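Local coordinates for FixG-related protein (Vibrio parahaemolyticus, PDB 2R39) that is of unknown function but probably takes part in iron-sulfur electron transport at the membrane, this fragment being its C-terminal immunoglobulin-like domain, at residues F97-K102 / F106-E111; V39-K42 / V46-Y49; R19-R24 / V31-T36. One frame throughout, in Å; residues are numbered along the deposited sequence.

How the interactions relate
The three contacts illustrate how an immunoglobulin-like sandwich is held by different chemistry at different places. Interaction 1 is pairing within a sheet, a hairpin whose six backbone bonds join strand 92-101 to the outermost strand 106-115. Interaction 2, centred about 11 Å away, is the most buried and passes between the two sheets, through side chains and without backbone pairing; Leu-99 of interaction 1 packs on its Val-39 and Tyr-49. Interaction 3 lies on the opposite side of the chain's centre, where a partly exposed loop is fastened to the start of strand 31-41, the strand whose far end serves interaction 2. Phe-97 and Tyr-35 connect interactions 1 and 3 through edge-to-face rings.

Interaction 1: F97-K102 / F106-E111; sequences FILTDK and FTIEVE
Strands 97-101 and 106-111 run antiparallel, their axes 169° apart and 4.6 Å from each other at closest approach. Phe-97 with Val-110, Leu-99 with Ile-108 and Asp-101 with Phe-106 form hydrogen-bonded pairs, each bonded in both directions. The bond from Leu-99 N to Ile-108 O measures 2.8 Å, whereas that from Phe-106 N to Asp-101 O, nearest the turn, is 3.0 Å and its donor is tilted 35° from the carbonyl plane. Between them, CA-H groups of the non-hydrogen-bonded residues point at carbonyl oxygens of the hydrogen-bonded ones, as where Thr-107 CA lies 3.0 Å from Leu-99 O.

The face carrying Phe-97, Leu-99, Ile-108 and Val-110 turns to the interior. There Leu-99 and Ile-108 run alongside each other, with Leu-99 CD2 3.9 Å from Ile-108 CD1. Asp-101 brings its CB to the edge of the Phe-106 ring, while its carboxylate bonds to Ser-103 and Asn-104 in the turn. On the other face, Ile-98 CG1 rests 3.9 Å from Glu-109 CG. The Glu-109 chain bends at chi2 (76°), which carries its OE2 back toward Thr-107 OG1, though the distance there is so short that the bond is doubtful in detail. The whole is a beta hairpin closing one edge of a sheet in an immunoglobulin-like sandwich.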
ATOM      1  N   PHE A  97      -1.403  -4.845  -1.508  1.00 44.87           N
ATOM      2  CA  PHE A  97      -1.837  -3.483  -1.708  1.00 43.72           C
ATOM      3  C   PHE A  97      -2.713  -3.419  -2.954  1.00 44.54           C
ATOM      4  O   PHE A  97      -2.461  -4.115  -3.969  1.00 44.17           O
ATOM      5  CB  PHE A  97      -0.637  -2.572  -1.839  1.00 43.76           C
ATOM      6  CG  PHE A  97       0.124  -2.399  -0.551  1.00 44.01           C
ATOM      7  CD1 PHE A  97      -0.330  -1.523   0.423  1.00 43.57           C
ATOM      8  CD2 PHE A  97       1.304  -3.108  -0.326  1.00 43.91           C
ATOM      9  CE1 PHE A  97       0.373  -1.349   1.614  1.00 44.75           C
ATOM     10  CE2 PHE A  97       2.010  -2.939   0.860  1.00 44.34           C
ATOM     11  CZ  PHE A  97       1.538  -2.061   1.829  1.00 43.69           C
ATOM     12  N   ILE A  98      -3.770  -2.618  -2.871  1.00 43.71           N
ATOM     13  CA  ILE A  98      -4.743  -2.610  -3.928  1.00 44.45           C
ATOM     14  C   ILE A  98      -4.967  -1.182  -4.353  1.00 45.45           C
ATOM     15  O   ILE A  98      -5.258  -0.322  -3.513  1.00 44.93           O
ATOM     16  CB  ILE A  98      -6.038  -3.307  -3.480  1.00 45.05           C
ATOM     17  CG1 ILE A  98      -5.723  -4.779  -3.119  1.00 46.35           C
ATOM     18  CG2 ILE A  98      -7.140  -3.197  -4.575  1.00 44.68           C
ATOM     19  CD1 ILE A  98      -6.614  -5.339  -2.047  1.00 49.22           C
ATOM     20  N   LEU A  99      -4.787  -0.928  -5.647  1.00 45.47           N
ATOM     21  CA  LEU A  99      -5.147   0.368  -6.204  1.00 46.04           C
ATOM     22  C   LEU A  99      -6.510   0.190  -6.877  1.00 46.65           C
ATOM     23  O   LEU A  99      -6.687  -0.696  -7.711  1.00 45.86           O
ATOM     24  CB  LEU A  99      -4.083   0.852  -7.215  1.00 46.45           C
ATOM     25  CG  LEU A  99      -4.442   2.163  -7.934  1.00 46.49           C
ATOM     26  CD1 LEU A  99      -3.191   2.923  -8.329  1.00 47.74           C
ATOM     27  CD2 LEU A  99      -5.312   1.906  -9.150  1.00 48.12           C
ATOM     28  N   THR A 100      -7.468   1.008  -6.485  1.00 46.64           N
ATOM     29  CA  THR A 100      -8.784   0.984  -7.090  1.00 48.25           C
ATOM     30  C   THR A 100      -9.003   2.280  -7.866  1.00 49.27           C
ATOM     31  O   THR A 100      -8.936   3.360  -7.293  1.00 48.11           O
ATOM     32  CB  THR A 100      -9.883   0.824  -6.020  1.00 48.35           C
ATOM     33  OG1 THR A 100      -9.659  -0.399  -5.306  1.00 48.00           O
ATOM     34  CG2 THR A 100     -11.280   0.782  -6.673  1.00 48.46           C
ATOM     35  N   ASP A 101      -9.231   2.136  -9.171  1.00 51.05           N
ATOM     36  CA  ASP A 101      -9.584   3.233 -10.084  1.00 54.00           C
ATOM     37  C   ASP A 101     -11.003   2.921 -10.501  1.00 55.82           C
ATOM     38  O   ASP A 101     -11.212   2.225 -11.506  1.00 56.56           O
ATOM     39  CB  ASP A 101      -8.656   3.189 -11.316  1.00 53.97           C
ATOM     40  CG  ASP A 101      -9.026   4.207 -12.420  1.00 55.67           C
ATOM     41  OD1 ASP A 101     -10.135   4.774 -12.453  1.00 53.42           O
ATOM     42  OD2 ASP A 101      -8.170   4.412 -13.301  1.00 60.66           O
ATOM     43  N   LYS A 102     -11.970   3.382  -9.710  1.00 57.58           N
ATOM     44  CA  LYS A 102     -13.396   3.176 -10.015  1.00 60.13           C
ATOM     45  C   LYS A 102     -13.840   3.640 -11.411  1.00 60.39           C
ATOM     46  O   LYS A 102     -14.621   2.950 -12.066  1.00 60.64           O
ATOM     47  CB  LYS A 102     -14.291   3.841  -8.955  1.00 60.44           C
ATOM     48  CG  LYS A 102     -14.248   5.363  -8.919  1.00 61.05           C
ATOM     49  CD  LYS A 102     -15.019   5.897  -7.700  1.00 61.96           C
ATOM     50  CE  LYS A 102     -16.466   6.267  -8.049  1.00 65.34           C
ATOM     51  NZ  LYS A 102     -17.389   6.101  -6.880  1.00 65.78           N
ATOM     52  N   PHE A 106     -11.221  -0.549 -12.566  1.00 56.56           N
ATOM     53  CA  PHE A 106      -9.921  -1.185 -12.695  1.00 54.14           C
ATOM     54  C   PHE A 106      -9.270  -1.267 -11.316  1.00 53.09           C
ATOM     55  O   PHE A 106      -9.338  -0.322 -10.524  1.00 51.94           O
ATOM     56  CB  PHE A 106      -9.047  -0.375 -13.674  1.00 53.65           C
ATOM     57  CG  PHE A 106      -7.649  -0.913 -13.853  1.00 53.09           C
ATOM     58  CD1 PHE A 106      -7.421  -2.093 -14.564  1.00 52.78           C
ATOM     59  CD2 PHE A 106      -6.557  -0.221 -13.338  1.00 51.95           C
ATOM     60  CE1 PHE A 106      -6.116  -2.599 -14.732  1.00 52.49           C
ATOM     61  CE2 PHE A 106      -5.261  -0.705 -13.502  1.00 50.56           C
ATOM     62  CZ  PHE A 106      -5.038  -1.907 -14.197  1.00 52.08           C
ATOM     63  N   THR A 107      -8.674  -2.416 -11.007  1.00 51.80           N
ATOM     64  CA  THR A 107      -7.862  -2.518  -9.796  1.00 51.15           C
ATOM     65  C   THR A 107      -6.511  -3.100 -10.170  1.00 50.42           C
ATOM     66  O   THR A 107      -6.402  -3.835 -11.148  1.00 49.63           O
ATOM     67  CB  THR A 107      -8.522  -3.392  -8.704  1.00 51.37           C
ATOM     68  OG1 THR A 107      -8.620  -4.741  -9.181  1.00 52.07           O
ATOM     69  CG2 THR A 107      -9.909  -2.884  -8.349  1.00 51.63           C
ATOM     70  N   ILE A 108      -5.478  -2.730  -9.423  1.00 49.53           N
ATOM     71  CA  ILE A 108      -4.199  -3.423  -9.499  1.00 49.10           C
ATOM     72  C   ILE A 108      -3.954  -3.944  -8.106  1.00 48.58           C
ATOM     73  O   ILE A 108      -4.147  -3.217  -7.141  1.00 47.37           O
ATOM     74  CB  ILE A 108      -3.006  -2.487  -9.810  1.00 49.81           C
ATOM     75  CG1 ILE A 108      -3.291  -1.589 -11.000  1.00 50.61           C
ATOM     76  CG2 ILE A 108      -1.710  -3.306 -10.056  1.00 49.99           C
ATOM     77  CD1 ILE A 108      -2.599  -0.289 -10.887  1.00 53.51           C
ATOM     78  N   GLU A 109      -3.506  -5.188  -8.011  1.00 48.22           N
ATOM     79  CA  GLU A 109      -3.131  -5.785  -6.736  1.00 48.39           C
ATOM     80  C   GLU A 109      -1.650  -6.057  -6.797  1.00 47.43           C
ATOM     81  O   GLU A 109      -1.157  -6.600  -7.790  1.00 47.16           O
ATOM     82  CB  GLU A 109      -3.873  -7.103  -6.484  1.00 48.91           C
ATOM     83  CG  GLU A 109      -5.398  -6.983  -6.363  1.00 52.75           C
ATOM     84  CD  GLU A 109      -6.073  -6.789  -7.704  1.00 59.19           C
ATOM     85  OE1 GLU A 109      -5.570  -7.321  -8.725  1.00 63.12           O
ATOM     86  OE2 GLU A 109      -7.109  -6.097  -7.752  1.00 62.18           O
ATOM     87  N   VAL A 110      -0.940  -5.689  -5.738  1.00 46.12           N
ATOM     88  CA  VAL A 110       0.485  -6.003  -5.640  1.00 45.20           C
ATOM     89  C   VAL A 110       0.713  -6.684  -4.296  1.00 44.56           C
ATOM     90  O   VAL A 110       0.399  -6.121  -3.236  1.00 44.36           O
ATOM     91  CB  VAL A 110       1.372  -4.723  -5.771  1.00 45.14           C
ATOM     92  CG1 VAL A 110       2.858  -5.093  -5.768  1.00 46.36           C
ATOM     93  CG2 VAL A 110       1.037  -3.961  -7.064  1.00 46.06           C
ATOM     94  N   GLU A 111       1.262  -7.887  -4.336  1.00 43.86           N
ATOM     95  CA  GLU A 111       1.476  -8.627  -3.123  1.00 44.02           C
ATOM     96  C   GLU A 111       2.707  -8.115  -2.406  1.00 43.93           C
ATOM     97  O   GLU A 111       3.682  -7.768  -3.045  1.00 43.43           O
ATOM     98  CB  GLU A 111       1.645 -10.101  -3.446  1.00 44.62           C
ATOM     99  CG  GLU A 111       1.657 -10.943  -2.214  1.00 44.25           C
ATOM    100  CD  GLU A 111       1.706 -12.409  -2.524  1.00 45.75           C
ATOM    101  OE1 GLU A 111       0.724 -12.942  -3.102  1.00 44.22           O
ATOM    102  OE2 GLU A 111       2.712 -13.034  -2.169  1.00 42.75           O
TER

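Interaction 2: V39-K42 / V46-Y49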
ATOM      1  N   VAL A  39       2.799   4.922  -8.192  1.00 45.34           N
ATOM      2  CA  VAL A  39       1.544   4.884  -8.924  1.00 44.47           C
ATOM      3  C   VAL A  39       1.670   5.691 -10.211  1.00 44.55           C
ATOM      4  O   VAL A  39       2.196   6.796 -10.207  1.00 43.99           O
ATOM      5  CB  VAL A  39       0.373   5.441  -8.060  1.00 44.45           C
ATOM      6  CG1 VAL A  39      -0.878   5.652  -8.898  1.00 44.77           C
ATOM      7  CG2 VAL A  39       0.078   4.527  -6.864  1.00 43.08           C
ATOM      8  N   ILE A  40       1.187   5.137 -11.313  1.00 44.75           N
ATOM      9  CA  ILE A  40       1.163   5.898 -12.559  1.00 44.91           C
ATOM     10  C   ILE A  40      -0.219   5.931 -13.212  1.00 45.21           C
ATOM     11  O   ILE A  40      -0.924   4.919 -13.254  1.00 44.62           O
ATOM     12  CB  ILE A  40       2.275   5.458 -13.560  1.00 45.44           C
ATOM     13  CG1 ILE A  40       2.127   6.229 -14.877  1.00 46.55           C
ATOM     14  CG2 ILE A  40       2.279   3.964 -13.801  1.00 45.31           C
ATOM     15  CD1 ILE A  40       3.357   6.267 -15.666  1.00 48.76           C
ATOM     16  N   ASN A  41      -0.606   7.116 -13.680  1.00 45.31           N
ATOM     17  CA  ASN A  41      -1.786   7.285 -14.508  1.00 45.91           C
ATOM     18  C   ASN A  41      -1.361   7.175 -15.973  1.00 46.51           C
ATOM     19  O   ASN A  41      -0.642   8.035 -16.483  1.00 46.33           O
ATOM     20  CB  ASN A  41      -2.395   8.655 -14.232  1.00 46.32           C
ATOM     21  CG  ASN A  41      -3.643   8.941 -15.061  1.00 45.59           C
ATOM     22  OD1 ASN A  41      -4.019   8.188 -15.971  1.00 46.02           O
ATOM     23  ND2 ASN A  41      -4.289  10.046 -14.741  1.00 43.53           N
ATOM     24  N   LYS A  42      -1.797   6.116 -16.647  1.00 46.91           N
ATOM     25  CA  LYS A  42      -1.366   5.874 -18.029  1.00 47.37           C
ATOM     26  C   LYS A  42      -2.376   6.390 -19.051  1.00 47.70           C
ATOM     27  O   LYS A  42      -2.246   6.132 -20.253  1.00 47.97           O
ATOM     28  CB  LYS A  42      -1.098   4.389 -18.249  1.00 47.15           C
ATOM     29  CG  LYS A  42       0.030   3.830 -17.397  1.00 48.27           C
ATOM     30  CD  LYS A  42       0.282   2.368 -17.733  1.00 47.52           C
ATOM     31  CE  LYS A  42       1.053   1.695 -16.626  1.00 47.92           C
ATOM     32  NZ  LYS A  42       1.803   0.556 -17.178  1.00 48.54           N
ATOM     33  N   VAL A  46      -7.089  13.172 -15.964  1.00 49.42           N
ATOM     34  CA  VAL A  46      -6.906  13.084 -14.502  1.00 49.17           C
ATOM     35  C   VAL A  46      -7.737  11.918 -13.963  1.00 48.31           C
ATOM     36  O   VAL A  46      -8.872  11.716 -14.388  1.00 47.87           O
ATOM     37  CB  VAL A  46      -7.350  14.404 -13.790  1.00 49.28           C
ATOM     38  CG1 VAL A  46      -7.171  14.314 -12.257  1.00 49.60           C
ATOM     39  CG2 VAL A  46      -6.587  15.590 -14.328  1.00 49.80           C
ATOM     40  N   GLN A  47      -7.170  11.144 -13.038  1.00 48.34           N
ATOM     41  CA  GLN A  47      -7.879  10.020 -12.438  1.00 47.83           C
ATOM     42  C   GLN A  47      -7.800  10.062 -10.903  1.00 47.72           C
ATOM     43  O   GLN A  47      -6.906  10.701 -10.352  1.00 47.35           O
ATOM     44  CB  GLN A  47      -7.326   8.687 -12.981  1.00 47.76           C
ATOM     45  CG  GLN A  47      -7.268   8.575 -14.533  1.00 47.84           C
ATOM     46  CD  GLN A  47      -8.632   8.499 -15.204  1.00 48.55           C
ATOM     47  OE1 GLN A  47      -9.658   8.313 -14.547  1.00 47.73           O
ATOM     48  NE2 GLN A  47      -8.648   8.654 -16.535  1.00 50.15           N
ATOM     49  N   GLU A  48      -8.734   9.383 -10.227  1.00 47.85           N
ATOM     50  CA  GLU A  48      -8.744   9.264  -8.756  1.00 47.44           C
ATOM     51  C   GLU A  48      -8.635   7.809  -8.372  1.00 46.57           C
ATOM     52  O   GLU A  48      -9.383   6.974  -8.877  1.00 46.89           O
ATOM     53  CB  GLU A  48     -10.014   9.869  -8.091  1.00 47.51           C
ATOM     54  CG  GLU A  48     -10.104   9.565  -6.543  1.00 48.05           C
ATOM     55  CD  GLU A  48     -11.373  10.074  -5.817  1.00 50.42           C
ATOM     56  OE1 GLU A  48     -11.639  11.282  -5.878  1.00 54.07           O
ATOM     57  OE2 GLU A  48     -12.078   9.254  -5.155  1.00 55.91           O
ATOM     58  N   TYR A  49      -7.711   7.510  -7.470  1.00 46.12           N
ATOM     59  CA  TYR A  49      -7.483   6.132  -7.014  1.00 46.50           C
ATOM     60  C   TYR A  49      -7.695   6.025  -5.493  1.00 45.91           C
ATOM     61  O   TYR A  49      -7.444   6.982  -4.768  1.00 45.42           O
ATOM     62  CB  TYR A  49      -6.073   5.644  -7.406  1.00 46.88           C
ATOM     63  CG  TYR A  49      -5.699   5.877  -8.870  1.00 48.47           C
ATOM     64  CD1 TYR A  49      -6.420   5.286  -9.901  1.00 49.19           C
ATOM     65  CD2 TYR A  49      -4.616   6.680  -9.219  1.00 49.67           C
ATOM     66  CE1 TYR A  49      -6.070   5.493 -11.252  1.00 49.15           C
ATOM     67  CE2 TYR A  49      -4.255   6.881 -10.567  1.00 50.77           C
ATOM     68  CZ  TYR A  49      -4.992   6.288 -11.575  1.00 49.58           C
ATOM     69  OH  TYR A  49      -4.656   6.498 -12.912  1.00 49.71           O
TER
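Asn-41 and Tyr-49 meet where the ends of two strands from opposite sheets converge, and the contact shows how side chains can bridge a sandwich where the backbones do not pair. The axes of strands 39-41 and 47-49 come no nearer than 9.1 Å, at 152°, too far for backbone pairing, and the space between them is filled by side chains directed inward from each strand.

The tight part is centred on the tyrosine hydroxyl and the asparagine. Tyr-49 OH sits 3.4 Å from Asn-41 CB, which lies at the edge of the ring and near its plane. The Asn-41 amide stands almost upright to that ring, the two planes being 84° apart. With CG anti to the backbone N (chi1 180°), the asparagine reaches across toward the second strand, and its ND2 comes within 3.3 Å of Gln-47 CG. The Asn-41 and Gln-47 side chains are set roughly perpendicular. Their polar ends are satisfied elsewhere: Asn-41 ND2 donates to the carbonyls of Gln-45 and Val-69, Asn-41 OD1 and Gln-47 NE2 both bond to Thr-43 OG1, and Gln-47 OE1 bonds to Ser-103 OG. These bonds would fix the rotation of both amides. Further in, Val-39 CG1 touches the ring at Tyr-49 CD2, 3.9 Å away, as the two side chains pass head to tail.

Outward the contact thins. Ile-40 and Val-46 point away from the opposing segment and add little, and Lys-42 and Glu-48 extend to the exposed surface. Strand 31-41 belongs to one sheet and strand 47-54 to the other; Leu-99 and Asp-101 of strand 92-101, Val-69 of strand 66-69 and Ala-11 of strand 11-17 surround the tyrosine.

Interaction 3: R19-R24 / V31-T36; sequences RNQLFR and VENTYT
Gln-21 grips the backbone of Thr-34 with both ends of its amide, taking the N-H and giving one back to the carbonyl of the same residue. The site lies in the immunoglobulin-like sandwich, where the loop between strands 11-17 and 31-41 folds over the start of the second. Thr-34 N donates to Gln-21 OE1 over 2.9 Å at 162°, in the carbonyl plane and on a lone pair. Gln-21 NE2 answers with a bond of 3.0 Å to Thr-34 O, also on a lone pair. The glutamine chain turns at chi2 (-74°) to present the amide to the strand, and a further bond from NE2 to Asp-18 O helps hold that amide in place. Thr-34 OG1, for its part, is bonded to Asp-18 OD2.

One residue earlier in the strand, Asn-33 ND2 bonds to Glu-32 O at 2.7 Å, approaching from above that carbonyl's plane, while Asn-33 OD1 is held by Arg-17 and Ile-115. Packing takes over around Phe-23, whose ring runs alongside Val-31 and Asn-33. Its CD1 reaches Val-31 CG2 at 4.0 Å. Farther out, Arg-24 CB comes near Glu-32 OE1, though the opposite charges remain separated, with Arg-24 NE 5.0 Å from that oxygen. Within the loop, Gln-21 CB sits over the centre of the Phe-23 ring, 4.1 Å above its plane.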
ATOM      1  N   ARG A  19      13.945  -2.561   2.903  1.00 57.73           N
ATOM      2  CA  ARG A  19      14.814  -3.587   3.475  1.00 59.61           C
ATOM      3  C   ARG A  19      15.142  -3.275   4.938  1.00 60.96           C
ATOM      4  O   ARG A  19      15.045  -4.156   5.795  1.00 61.74           O
ATOM      5  CB  ARG A  19      16.088  -3.754   2.653  1.00 59.61           C
ATOM      6  CG  ARG A  19      16.900  -4.975   3.049  1.00 59.64           C
ATOM      7  CD  ARG A  19      18.274  -4.937   2.441  1.00 59.76           C
ATOM      8  NE  ARG A  19      19.019  -6.145   2.769  1.00 60.01           N
ATOM      9  CZ  ARG A  19      20.115  -6.545   2.136  1.00 59.33           C
ATOM     10  NH1 ARG A  19      20.717  -7.667   2.506  1.00 58.65           N
ATOM     11  NH2 ARG A  19      20.604  -5.828   1.132  1.00 59.26           N
ATOM     12  N   ASN A  20      15.509  -2.029   5.223  1.00 62.31           N
ATOM     13  CA  ASN A  20      15.824  -1.633   6.594  1.00 63.72           C
ATOM     14  C   ASN A  20      14.553  -1.249   7.351  1.00 64.51           C
ATOM     15  O   ASN A  20      14.064  -0.118   7.236  1.00 64.84           O
ATOM     16  CB  ASN A  20      16.856  -0.492   6.615  1.00 63.72           C
ATOM     17  N   GLN A  21      14.011  -2.200   8.109  1.00 65.51           N
ATOM     18  CA  GLN A  21      12.807  -1.944   8.902  1.00 66.50           C
ATOM     19  C   GLN A  21      13.171  -1.573  10.341  1.00 68.39           C
ATOM     20  O   GLN A  21      13.726  -2.380  11.097  1.00 68.61           O
ATOM     21  CB  GLN A  21      11.826  -3.128   8.835  1.00 65.48           C
ATOM     22  CG  GLN A  21      11.247  -3.380   7.432  1.00 61.74           C
ATOM     23  CD  GLN A  21      10.186  -2.346   6.999  1.00 55.92           C
ATOM     24  OE1 GLN A  21       9.501  -1.776   7.833  1.00 53.29           O
ATOM     25  NE2 GLN A  21      10.058  -2.122   5.691  1.00 50.49           N
ATOM     26  N   LEU A  22      12.861  -0.333  10.705  1.00 70.61           N
ATOM     27  CA  LEU A  22      13.229   0.215  12.003  1.00 72.85           C
ATOM     28  C   LEU A  22      12.365  -0.367  13.128  1.00 74.22           C
ATOM     29  O   LEU A  22      12.648  -0.147  14.311  1.00 74.69           O
ATOM     30  CB  LEU A  22      13.142   1.746  11.965  1.00 72.75           C
ATOM     31  CG  LEU A  22      14.239   2.552  12.669  1.00 73.27           C
ATOM     32  CD1 LEU A  22      15.562   2.447  11.916  1.00 73.43           C
ATOM     33  CD2 LEU A  22      13.814   4.017  12.804  1.00 73.36           C
ATOM     34  N   PHE A  23      11.324  -1.112  12.738  1.00 75.73           N
ATOM     35  CA  PHE A  23      10.399  -1.815  13.648  1.00 76.99           C
ATOM     36  C   PHE A  23       9.852  -0.967  14.803  1.00 77.79           C
ATOM     37  O   PHE A  23       9.539  -1.501  15.870  1.00 78.17           O
ATOM     38  CB  PHE A  23      11.031  -3.111  14.197  1.00 77.10           C
ATOM     39  CG  PHE A  23      11.073  -4.258  13.210  1.00 77.20           C
ATOM     40  CD1 PHE A  23       9.908  -4.719  12.588  1.00 77.15           C
ATOM     41  CD2 PHE A  23      12.280  -4.910  12.937  1.00 76.99           C
ATOM     42  CE1 PHE A  23       9.950  -5.787  11.686  1.00 75.91           C
ATOM     43  CE2 PHE A  23      12.334  -5.985  12.038  1.00 76.72           C
ATOM     44  CZ  PHE A  23      11.163  -6.423  11.411  1.00 77.04           C
ATOM     45  N   ARG A  24       9.725   0.341  14.572  1.00 78.71           N
ATOM     46  CA  ARG A  24       9.338   1.328  15.595  1.00 79.52           C
ATOM     47  C   ARG A  24       8.058   1.013  16.384  1.00 79.82           C
ATOM     48  O   ARG A  24       6.991   1.557  16.085  1.00 80.28           O
ATOM     49  CB  ARG A  24       9.196   2.718  14.962  1.00 79.44           C
ATOM     50  CG  ARG A  24      10.496   3.373  14.531  1.00 79.87           C
ATOM     51  CD  ARG A  24      10.222   4.737  13.904  1.00 80.24           C
ATOM     52  NE  ARG A  24       9.846   5.748  14.898  1.00 82.11           N
ATOM     53  CZ  ARG A  24      10.554   6.846  15.175  1.00 82.79           C
ATOM     54  NH1 ARG A  24      11.688   7.104  14.526  1.00 82.59           N
ATOM     55  NH2 ARG A  24      10.122   7.699  16.098  1.00 82.69           N
ATOM     56  N   VAL A  31       3.362  -2.832  16.018  1.00 51.40           N
ATOM     57  CA  VAL A  31       4.561  -2.999  15.217  1.00 50.79           C
ATOM     58  C   VAL A  31       4.324  -2.364  13.837  1.00 49.57           C
ATOM     59  O   VAL A  31       3.247  -2.498  13.253  1.00 48.62           O
ATOM     60  CB  VAL A  31       5.089  -4.487  15.190  1.00 51.86           C
ATOM     61  CG1 VAL A  31       4.067  -5.447  14.620  1.00 52.45           C
ATOM     62  CG2 VAL A  31       6.420  -4.586  14.449  1.00 52.60           C
ATOM     63  N   GLU A  32       5.329  -1.660  13.336  1.00 47.98           N
ATOM     64  CA  GLU A  32       5.212  -0.925  12.092  1.00 47.65           C
ATOM     65  C   GLU A  32       6.030  -1.578  10.987  1.00 46.92           C
ATOM     66  O   GLU A  32       7.049  -2.213  11.276  1.00 45.96           O
ATOM     67  CB  GLU A  32       5.715   0.495  12.331  1.00 48.06           C
ATOM     68  CG  GLU A  32       5.269   1.477  11.289  1.00 49.34           C
ATOM     69  CD  GLU A  32       5.474   2.895  11.723  1.00 50.23           C
ATOM     70  OE1 GLU A  32       6.637   3.249  12.011  1.00 48.31           O
ATOM     71  OE2 GLU A  32       4.464   3.646  11.759  1.00 52.52           O
ATOM     72  N   ASN A  33       5.563  -1.455   9.740  1.00 45.30           N
ATOM     73  CA  ASN A  33       6.378  -1.736   8.548  1.00 45.20           C
ATOM     74  C   ASN A  33       6.236  -0.562   7.610  1.00 44.81           C
ATOM     75  O   ASN A  33       5.133  -0.041   7.467  1.00 44.93           O
ATOM     76  CB  ASN A  33       5.878  -2.978   7.779  1.00 45.10           C
ATOM     77  CG  ASN A  33       6.436  -4.292   8.306  1.00 45.25           C
ATOM     78  OD1 ASN A  33       6.401  -5.308   7.607  1.00 43.15           O
ATOM     79  ND2 ASN A  33       6.909  -4.293   9.537  1.00 46.60           N
ATOM     80  N   THR A  34       7.320  -0.166   6.950  1.00 44.69           N
ATOM     81  CA  THR A  34       7.270   0.935   5.977  1.00 45.32           C
ATOM     82  C   THR A  34       7.358   0.459   4.523  1.00 45.25           C
ATOM     83  O   THR A  34       8.015  -0.550   4.212  1.00 44.69           O
ATOM     84  CB  THR A  34       8.366   1.991   6.216  1.00 45.82           C
ATOM     85  OG1 THR A  34       9.654   1.368   6.142  1.00 46.36           O
ATOM     86  CG2 THR A  34       8.191   2.675   7.572  1.00 46.53           C
ATOM     87  N   TYR A  35       6.695   1.218   3.651  1.00 44.93           N
ATOM     88  CA  TYR A  35       6.536   0.909   2.233  1.00 44.62           C
ATOM     89  C   TYR A  35       6.609   2.182   1.400  1.00 44.68           C
ATOM     90  O   TYR A  35       6.325   3.276   1.900  1.00 44.25           O
ATOM     91  CB  TYR A  35       5.163   0.270   1.972  1.00 44.27           C
ATOM     92  CG  TYR A  35       4.850  -0.925   2.843  1.00 44.36           C
ATOM     93  CD1 TYR A  35       5.159  -2.215   2.424  1.00 41.97           C
ATOM     94  CD2 TYR A  35       4.250  -0.761   4.097  1.00 45.32           C
ATOM     95  CE1 TYR A  35       4.868  -3.330   3.238  1.00 45.32           C
ATOM     96  CE2 TYR A  35       3.968  -1.859   4.912  1.00 44.55           C
ATOM     97  CZ  TYR A  35       4.279  -3.135   4.478  1.00 44.67           C
ATOM     98  OH  TYR A  35       3.984  -4.215   5.279  1.00 45.06           O
ATOM     99  N   THR A  36       6.956   2.031   0.125  1.00 44.31           N
ATOM    100  CA  THR A  36       6.726   3.091  -0.856  1.00 44.37           C
ATOM    101  C   THR A  36       5.905   2.551  -2.022  1.00 44.85           C
ATOM    102  O   THR A  36       6.292   1.572  -2.674  1.00 44.47           O
ATOM    103  CB  THR A  36       8.046   3.701  -1.350  1.00 44.36           C
ATOM    104  OG1 THR A  36       8.795   4.155  -0.218  1.00 42.62           O
ATOM    105  CG2 THR A  36       7.784   4.885  -2.282  1.00 45.07           C
TER